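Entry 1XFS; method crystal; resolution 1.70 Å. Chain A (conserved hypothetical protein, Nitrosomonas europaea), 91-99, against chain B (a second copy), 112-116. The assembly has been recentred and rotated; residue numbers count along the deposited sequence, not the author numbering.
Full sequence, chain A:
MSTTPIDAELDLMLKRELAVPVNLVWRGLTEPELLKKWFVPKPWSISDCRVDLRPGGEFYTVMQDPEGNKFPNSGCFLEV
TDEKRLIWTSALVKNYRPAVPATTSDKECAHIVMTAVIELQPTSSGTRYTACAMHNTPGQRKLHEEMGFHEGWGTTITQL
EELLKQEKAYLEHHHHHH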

# COMPACT_ATOMS: atom_id res chain seq x y z
N ALA A 91 6.23 3.78 -1.46
CA ALA A 91 6.51 3.35 -0.09
C ALA A 91 6.56 1.82 -0.06
O ALA A 91 7.07 1.21 0.89
CB ALA A 91 5.44 3.85 0.86
N LEU A 92 6.01 1.21 -1.11
CA LEU A 92 5.99 -0.25 -1.23
C LEU A 92 6.47 -0.64 -2.62
O LEU A 92 6.39 0.14 -3.56
CB LEU A 92 4.57 -0.78 -1.04
CG LEU A 92 3.80 -0.48 0.24
CD1 LEU A 92 2.41 -1.11 0.16
CD2 LEU A 92 4.56 -1.04 1.44
N VAL A 93 6.98 -1.86 -2.73
CA VAL A 93 7.44 -2.37 -4.02
C VAL A 93 6.58 -3.60 -4.36
O VAL A 93 5.52 -3.80 -3.77
CB VAL A 93 8.96 -2.74 -4.00
CG1 VAL A 93 9.79 -1.46 -3.83
CG2 VAL A 93 9.27 -3.73 -2.89
N LYS A 94 7.03 -4.40 -5.32
CA LYS A 94 6.27 -5.57 -5.74
C LYS A 94 5.72 -6.42 -4.59
O LYS A 94 6.39 -6.63 -3.58
CB LYS A 94 7.13 -6.45 -6.66
CG LYS A 94 6.41 -7.69 -7.19
CD LYS A 94 7.31 -8.49 -8.13
CE LYS A 94 6.60 -9.72 -8.68
NZ LYS A 94 7.49 -10.56 -9.53
N ASN A 95 4.49 -6.88 -4.76
CA ASN A 95 3.80 -7.72 -3.79
C ASN A 95 3.58 -7.04 -2.43
O ASN A 95 3.44 -7.72 -1.41
CB ASN A 95 4.56 -9.04 -3.60
CG ASN A 95 4.54 -9.91 -4.86
OD1 ASN A 95 5.49 -10.63 -5.15
ND2 ASN A 95 3.43 -9.86 -5.59
N TYR A 96 3.54 -5.71 -2.44
CA TYR A 96 3.31 -4.90 -1.23
C TYR A 96 4.44 -4.90 -0.21
O TYR A 96 4.23 -4.60 0.96
CB TYR A 96 2.04 -5.36 -0.51
CG TYR A 96 0.76 -5.33 -1.33
CD1 TYR A 96 0.27 -4.13 -1.85
CD2 TYR A 96 0.00 -6.49 -1.51
CE1 TYR A 96 -0.96 -4.09 -2.51
CE2 TYR A 96 -1.23 -6.45 -2.17
CZ TYR A 96 -1.70 -5.25 -2.67
OH TYR A 96 -2.92 -5.20 -3.30
N ARG A 97 5.65 -5.25 -0.65
CA ARG A 97 6.80 -5.28 0.25
C ARG A 97 7.23 -3.86 0.63
O ARG A 97 7.28 -2.98 -0.23
CB ARG A 97 7.98 -5.98 -0.42
CG ARG A 97 9.24 -6.05 0.43
CD ARG A 97 10.35 -6.78 -0.31
NE ARG A 97 9.99 -8.16 -0.63
CZ ARG A 97 9.79 -9.11 0.29
NH1 ARG A 97 9.47 -10.35 -0.09
NH2 ARG A 97 9.92 -8.83 1.58
N PRO A 98 7.53 -3.61 1.91
CA PRO A 98 7.97 -2.26 2.28
C PRO A 98 9.23 -1.92 1.48
O PRO A 98 10.10 -2.77 1.30
CB PRO A 98 8.26 -2.39 3.78
CG PRO A 98 7.21 -3.39 4.22
CD PRO A 98 7.26 -4.42 3.11
N ALA A 99 9.32 -0.69 1.00
CA ALA A 99 10.47 -0.26 0.21
C ALA A 99 11.73 -0.10 1.06
O ALA A 99 11.66 0.12 2.27
CB ALA A 99 10.15 1.06 -0.49
N ILE B 112 9.17 -1.17 13.62
CA ILE B 112 9.42 -2.20 12.62
C ILE B 112 8.37 -2.15 11.51
O ILE B 112 7.24 -2.60 11.69
CB ILE B 112 9.41 -3.61 13.25
CG1 ILE B 112 10.55 -3.74 14.27
CG2 ILE B 112 9.55 -4.66 12.17
CD1 ILE B 112 11.94 -3.57 13.67
N VAL B 113 8.76 -1.62 10.36
CA VAL B 113 7.87 -1.52 9.20
C VAL B 113 7.64 -2.90 8.61
O VAL B 113 8.58 -3.66 8.40
CB VAL B 113 8.50 -0.62 8.12
CG1 VAL B 113 7.57 -0.50 6.93
CG2 VAL B 113 8.81 0.75 8.71
N MSE B 114 6.38 -3.24 8.34
CA MSE B 114 6.10 -4.55 7.78
C MSE B 114 4.79 -4.61 7.02
O MSE B 114 3.94 -3.73 7.15
CB MSE B 114 6.07 -5.60 8.89
CG MSE B 114 5.06 -5.31 10.00
SE MSE B 114 4.62 -6.90 11.05
CE MSE B 114 3.55 -7.80 9.72
N THR B 115 4.66 -5.64 6.20
CA THR B 115 3.41 -5.88 5.49
C THR B 115 3.06 -7.30 5.86
O THR B 115 3.85 -8.23 5.71
CB THR B 115 3.52 -5.76 3.97
OG1 THR B 115 3.68 -4.38 3.62
CG2 THR B 115 2.24 -6.29 3.31
N ALA B 116 1.84 -7.45 6.37
CA ALA B 116 1.34 -8.73 6.82
C ALA B 116 0.39 -9.33 5.80
O ALA B 116 -0.53 -8.67 5.34
CB ALA B 116 0.63 -8.55 8.16

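Contact between a turn of chain A (91-99) and a short segment of chain B (112-116), two copies of one protein. The chain A segment doubles back on itself: Val A93 N donates to Arg A97 O at 2.8 Å and Ala A99 N to Ala A91 O at 2.9 Å, while the bond from Tyr A96 N to Val A93 O, 3.1 Å, is weak. The turn at its tip places Asn A95 and Tyr A96 at positive phi; Tyr A96 in the turn and Pro A98 just after it meet chain B. Together the two segments bury 195 Å², counting both sides, most of it on Pro A98 and Thr B115.

Along chain B, Ile B112 lies out of reach of chain A. Val B113 makes the first contact. Its CA-to-CB bond points toward chain A, and with chi1 in the t well its CG1 methyl comes to 3.7 Å from CB of Pro A98, an apolar contact between a branched side chain and the proline ring. Met B114, present as selenomethionine, turns its CA-to-CB bond away, so chain A meets its backbone instead: CG of Pro A98 lies 3.9 Å from the carbonyl carbon C of Met B114. Their CA atoms are the closest pair across the segments, CA of Pro A98 to CA of Met B114 at 6.2 Å.

Thr B115, in strand, points its CA-to-CB bond toward chain A again and makes the one hydrogen bond between the segments. Its OG1 donates to the backbone O of Tyr A96 at 2.7 Å, a short bond that ties a side chain of one copy to the main chain of the other. The same OG1 is approached by carbon atoms of chain A, with CD of Pro A98 at 3.6 Å and CD2 of Leu A92 at 4.1 Å, so the polar link sits beside apolar groups. The CA-to-CB bond of Leu A92 is directed sideways, but its m,t rotamer brings the end of the side chain nearer to chain B. The threonine methyl has its own neighbour: CG2 of Thr B115 is 3.9 Å from CB of Tyr A96. The CA-to-CB bond of that tyrosine points toward chain B, yet the aromatic ring leads away, leaving the carbonyl and the base of the tyrosine side chain to meet the threonine.

Ala B116 is beyond reach. The alternation is plain: the CA-to-CB bonds of Val B113 and Thr B115 point toward chain A, that of Met B114 between them points away, and Pro A98 touches all three.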